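Local atomic coordinates of putative ABC-transporter ATP-binding protein (PDB entry 1Z47), a protein that probably binds and hydrolyses ATP as the nucleotide-binding subunit of a membrane ABC transporter thought to import sulfate. Residues Val216-Glu221 against Glu231-Lys236; Phe241-Ile246 against Ala281-Pro286. All coordinates share one frame; numbering follows the deposited sequence.

Contact 1 (Val216-Glu221 against Glu231-Lys236); sequences VLVLHE and EEVYEK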
# COMPACT_ATOMS: atom_id res chain seq x y z
N VAL B 216 -8.39 -10.78 -12.48
CA VAL B 216 -6.98 -10.79 -12.11
C VAL B 216 -6.27 -12.04 -12.59
O VAL B 216 -6.77 -13.16 -12.41
CB VAL B 216 -6.87 -10.74 -10.57
CG1 VAL B 216 -5.41 -10.69 -10.12
CG2 VAL B 216 -7.65 -9.53 -10.06
N LEU B 217 -5.12 -11.84 -13.22
CA LEU B 217 -4.29 -12.93 -13.69
C LEU B 217 -3.13 -13.08 -12.66
O LEU B 217 -2.19 -12.28 -12.64
CB LEU B 217 -3.73 -12.62 -15.07
CG LEU B 217 -3.04 -13.81 -15.71
CD1 LEU B 217 -4.11 -14.77 -16.23
CD2 LEU B 217 -2.15 -13.37 -16.85
N VAL B 218 -3.22 -14.09 -11.81
CA VAL B 218 -2.18 -14.32 -10.81
C VAL B 218 -1.03 -15.13 -11.42
O VAL B 218 -1.22 -16.24 -11.95
CB VAL B 218 -2.76 -15.04 -9.57
CG1 VAL B 218 -1.79 -14.96 -8.38
CG2 VAL B 218 -4.10 -14.44 -9.22
N LEU B 219 0.16 -14.55 -11.38
CA LEU B 219 1.34 -15.18 -11.92
C LEU B 219 2.27 -15.64 -10.81
O LEU B 219 2.40 -15.00 -9.76
CB LEU B 219 2.09 -14.19 -12.81
CG LEU B 219 1.48 -13.89 -14.18
CD1 LEU B 219 1.49 -15.17 -15.04
CD2 LEU B 219 0.07 -13.38 -13.99
N HIS B 220 2.93 -16.76 -11.06
CA HIS B 220 3.88 -17.30 -10.10
C HIS B 220 4.88 -18.17 -10.86
O HIS B 220 4.51 -19.12 -11.56
CB HIS B 220 3.16 -18.13 -9.04
CG HIS B 220 4.04 -18.62 -7.94
ND1 HIS B 220 4.12 -19.95 -7.58
CD2 HIS B 220 4.84 -17.95 -7.07
CE1 HIS B 220 4.93 -20.08 -6.54
NE2 HIS B 220 5.38 -18.88 -6.21
N GLU B 221 6.15 -17.82 -10.75
CA GLU B 221 7.20 -18.58 -11.40
C GLU B 221 6.94 -18.75 -12.88
O GLU B 221 7.27 -19.80 -13.45
CB GLU B 221 7.33 -19.97 -10.75
CG GLU B 221 8.06 -19.99 -9.42
CD GLU B 221 8.15 -21.41 -8.84
OE1 GLU B 221 8.42 -22.36 -9.61
OE2 GLU B 221 7.96 -21.57 -7.62
N GLU B 231 -13.59 -11.41 -6.45
CA GLU B 231 -14.27 -12.28 -5.51
C GLU B 231 -13.81 -13.71 -5.73
O GLU B 231 -13.55 -14.43 -4.77
CB GLU B 231 -15.78 -12.18 -5.67
CG GLU B 231 -16.51 -12.87 -4.53
CD GLU B 231 -18.01 -12.79 -4.65
OE1 GLU B 231 -18.70 -13.47 -3.84
OE2 GLU B 231 -18.50 -12.05 -5.53
N GLU B 232 -13.69 -14.11 -7.00
CA GLU B 232 -13.25 -15.45 -7.31
C GLU B 232 -11.89 -15.76 -6.67
O GLU B 232 -11.77 -16.71 -5.89
CB GLU B 232 -13.19 -15.65 -8.83
CG GLU B 232 -14.57 -16.00 -9.41
CD GLU B 232 -14.66 -15.99 -10.93
OE1 GLU B 232 -15.76 -16.32 -11.44
OE2 GLU B 232 -13.67 -15.65 -11.62
N VAL B 233 -10.87 -14.95 -6.98
CA VAL B 233 -9.54 -15.20 -6.43
C VAL B 233 -9.45 -15.08 -4.92
O VAL B 233 -8.59 -15.72 -4.31
CB VAL B 233 -8.47 -14.31 -7.09
CG1 VAL B 233 -8.36 -14.65 -8.56
CG2 VAL B 233 -8.80 -12.83 -6.89
N TYR B 234 -10.33 -14.29 -4.30
CA TYR B 234 -10.32 -14.11 -2.85
C TYR B 234 -11.09 -15.19 -2.09
O TYR B 234 -10.62 -15.71 -1.07
CB TYR B 234 -10.92 -12.75 -2.47
CG TYR B 234 -10.83 -12.39 -0.99
CD1 TYR B 234 -9.79 -11.60 -0.49
CD2 TYR B 234 -11.80 -12.82 -0.09
CE1 TYR B 234 -9.73 -11.25 0.87
CE2 TYR B 234 -11.75 -12.47 1.25
CZ TYR B 234 -10.72 -11.69 1.73
OH TYR B 234 -10.71 -11.34 3.06
N GLU B 235 -12.29 -15.51 -2.57
CA GLU B 235 -13.12 -16.50 -1.89
C GLU B 235 -12.92 -17.94 -2.36
O GLU B 235 -13.12 -18.87 -1.59
CB GLU B 235 -14.60 -16.11 -2.02
CG GLU B 235 -14.92 -14.75 -1.38
CD GLU B 235 -14.86 -14.76 0.15
OE1 GLU B 235 -14.09 -15.55 0.73
OE2 GLU B 235 -15.58 -13.95 0.77
N LYS B 236 -12.50 -18.11 -3.62
CA LYS B 236 -12.26 -19.43 -4.19
C LYS B 236 -10.85 -19.56 -4.79
O LYS B 236 -10.68 -19.84 -5.98
CB LYS B 236 -13.33 -19.74 -5.25
CG LYS B 236 -14.75 -19.68 -4.66
CD LYS B 236 -15.82 -20.14 -5.66
CE LYS B 236 -16.16 -19.06 -6.68
NZ LYS B 236 -17.16 -19.51 -7.70
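Val233, on the short helix 230-235, faces the strand 215-220 and presents its side chain to Val216 and Val218. The strand belongs to the mixed sheet of the ABC-type P-loop NTPase domain. There it runs parallel to strand 43-47 on one flank, while on the other it forms a beta hairpin with the antiparallel strand 223-228, which leads directly into the helix.

The contact is made by loose van der Waals packing. Val233 CG1 is the atom that touches: it stands 4.3 Å from CG2 of Val218 and 4.4 Å from the carbonyl oxygen of Val216. A chi1 of -64° sets this methyl anti to the helix residue's own carbonyl carbon, and so directs it at the sheet. The Val216 side chain stays slightly farther back, its CB 4.6 Å from Val233 CG1. Short branched valines, whose methyls begin right at CB, suit a place where the backbones come within 7.6 Å, measured between the CA atoms of Val216 and Val233. Strand alternation does the sorting. Val216 and Val218 point toward the helix, whereas Leu217 between them points away and packs on Leu46 of strand 43-47 and Val224 of strand 223-228.

The polar side chains of the helix have partners away from the strand. Glu231 and Glu235 form salt bridges with Arg334 of the second subunit, and the Tyr234 ring meets Phe308 of that subunit edge-to-face. Glu232 instead turns back to the start of its own helix, where OE2 accepts a hydrogen bond from Thr229 N.

Backbone bonds hold the helical turn that carries Val233. The amide N of Glu235 donates to Glu231 O at 2.8 Å, and Lys236 N, where the chain leaves helical geometry, donates to Glu232 O at 2.8 Å.

Contact 2 (Phe241-Ile246 against Ala281-Pro286); sequences FVASFI and AVVVRP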
# COMPACT_ATOMS: atom_id res chain seq x y z
N PHE B 241 -0.92 -20.81 -3.32
CA PHE B 241 -0.27 -19.54 -3.66
C PHE B 241 -1.30 -18.42 -3.78
O PHE B 241 -1.08 -17.33 -3.23
CB PHE B 241 0.53 -19.60 -4.97
CG PHE B 241 1.24 -18.30 -5.27
CD1 PHE B 241 2.38 -17.95 -4.56
CD2 PHE B 241 0.70 -17.38 -6.17
CE1 PHE B 241 2.99 -16.71 -4.73
CE2 PHE B 241 1.30 -16.11 -6.35
CZ PHE B 241 2.44 -15.78 -5.63
N VAL B 242 -2.40 -18.66 -4.50
CA VAL B 242 -3.44 -17.64 -4.65
C VAL B 242 -4.02 -17.32 -3.27
O VAL B 242 -4.21 -16.16 -2.91
CB VAL B 242 -4.61 -18.09 -5.59
CG1 VAL B 242 -5.67 -16.97 -5.68
CG2 VAL B 242 -4.08 -18.40 -6.99
N ALA B 243 -4.25 -18.36 -2.48
CA ALA B 243 -4.80 -18.17 -1.15
C ALA B 243 -3.90 -17.33 -0.24
O ALA B 243 -4.38 -16.55 0.57
CB ALA B 243 -5.08 -19.55 -0.51
N SER B 244 -2.60 -17.49 -0.40
CA SER B 244 -1.64 -16.77 0.42
C SER B 244 -1.20 -15.44 -0.18
O SER B 244 -0.61 -14.62 0.51
CB SER B 244 -0.40 -17.65 0.63
OG SER B 244 -0.79 -18.96 0.93
N PHE B 245 -1.48 -15.22 -1.46
CA PHE B 245 -1.05 -13.98 -2.10
C PHE B 245 -2.16 -12.92 -2.22
O PHE B 245 -1.87 -11.74 -2.31
CB PHE B 245 -0.47 -14.29 -3.49
CG PHE B 245 0.43 -13.21 -4.04
CD1 PHE B 245 1.66 -12.92 -3.44
CD2 PHE B 245 0.06 -12.46 -5.16
CE1 PHE B 245 2.51 -11.92 -3.94
CE2 PHE B 245 0.89 -11.45 -5.66
CZ PHE B 245 2.12 -11.18 -5.05
N ILE B 246 -3.42 -13.35 -2.22
CA ILE B 246 -4.58 -12.43 -2.30
C ILE B 246 -5.18 -12.29 -0.90
O ILE B 246 -5.34 -13.30 -0.19
CB ILE B 246 -5.69 -12.99 -3.22
CG1 ILE B 246 -5.14 -13.30 -4.61
CG2 ILE B 246 -6.84 -11.98 -3.32
CD1 ILE B 246 -4.35 -12.21 -5.19
N ALA B 281 -1.62 -27.16 4.45
CA ALA B 281 -1.46 -25.78 4.89
C ALA B 281 -2.88 -25.35 5.25
O ALA B 281 -3.81 -25.54 4.47
CB ALA B 281 -0.93 -24.88 3.73
N VAL B 282 -3.05 -24.83 6.45
CA VAL B 282 -4.36 -24.33 6.84
C VAL B 282 -4.23 -22.82 6.60
O VAL B 282 -3.24 -22.20 7.02
CB VAL B 282 -4.64 -24.56 8.32
CG1 VAL B 282 -6.13 -24.39 8.60
CG2 VAL B 282 -4.15 -25.91 8.72
N VAL B 283 -5.20 -22.23 5.90
CA VAL B 283 -5.18 -20.79 5.64
C VAL B 283 -6.39 -20.15 6.32
O VAL B 283 -7.53 -20.52 6.05
CB VAL B 283 -5.20 -20.52 4.12
CG1 VAL B 283 -5.12 -19.01 3.83
CG2 VAL B 283 -4.00 -21.19 3.47
N VAL B 284 -6.14 -19.22 7.23
CA VAL B 284 -7.22 -18.55 7.96
C VAL B 284 -7.01 -17.05 7.92
O VAL B 284 -5.97 -16.55 8.36
CB VAL B 284 -7.27 -19.04 9.45
CG1 VAL B 284 -8.39 -18.33 10.22
CG2 VAL B 284 -7.44 -20.58 9.49
N ARG B 285 -7.98 -16.33 7.37
CA ARG B 285 -7.87 -14.87 7.28
C ARG B 285 -8.05 -14.21 8.64
O ARG B 285 -8.87 -14.63 9.44
CB ARG B 285 -8.87 -14.34 6.24
CG ARG B 285 -8.55 -14.88 4.83
CD ARG B 285 -9.19 -14.05 3.73
NE ARG B 285 -9.14 -14.69 2.43
CZ ARG B 285 -8.09 -14.67 1.62
NH1 ARG B 285 -6.99 -14.03 1.97
NH2 ARG B 285 -8.16 -15.27 0.45
N PRO B 286 -7.26 -13.17 8.93
CA PRO B 286 -7.32 -12.46 10.22
C PRO B 286 -8.72 -12.09 10.71
O PRO B 286 -9.00 -12.14 11.91
CB PRO B 286 -6.45 -11.23 9.98
CG PRO B 286 -5.38 -11.75 9.04
CD PRO B 286 -6.24 -12.57 8.05
O HOH W 1 -6.89 -15.69 -1.82
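Val283 lays its CG1 methyl against Ala243, 4.4 Å from the alanine CB and 4.2 Å from the alanine O. With chi1 at -178° that methyl is anti to the valine's backbone N, which sends it across to the helix while CG2 stays beside the N. Alanine suits the helix side: its single methyl lets the strand come within 7.3 Å, measured between the CA atoms of Ala243 and Val283. Phe351 and Phe353, on the neighbouring strand 351-354, extend this apolar patch.

The contact joins two domains. Helix 240-245 belongs to the ABC ATPase part, and strand 279-284 is the middle strand of a small antiparallel sheet in the C-terminal part, whose family is that of the CysA regulatory domain.

Just past that strand, Arg285 supplies the polar half. Its chain is extended from CG to NE, long enough to bring the guanidinium to the C-terminal end of the helix. NH1 donates to Ile246 O at 2.8 Å, with an N-H...O angle of 149°. The donor is tilted only slightly from the carbonyl plane, and the oxygen meets the group at its edge. A second bond from NH1 goes to Glu248 O. A cationic group here would probably be favoured by the partial negative charge of the helix end.

NH2 reaches the helix through a water lying in the guanidinium plane, 2.6 Å from NH2. The same water lies 2.9 Å from Val242 O, to which it can donate; that carbonyl also accepts the amide hydrogens of Phe245 and Ile246.

Overall arrangement
Contacts 1 and 2 follow one another along the chain, their centres about 11 Å apart, and link the ATPase sheet, through helices 230-235 and 240-245, to the C-terminal domain. Arg285 of contact 2 reaches back to contact 1: its NH2 probably hydrogen-bonds Tyr234 O at 2.9 Å, and its guanidinium makes a cation-pi interaction with the Tyr234 ring. Phe241 stacks on His220, with CE1 3.2 Å from His220 CD2, while Val242 CG1 packs 3.5 Å from Val233 O. The side chains of Val218 and Ile246 approach, without touching, a probable Walker A loop that includes Lys54. Both contacts also adjoin the second subunit.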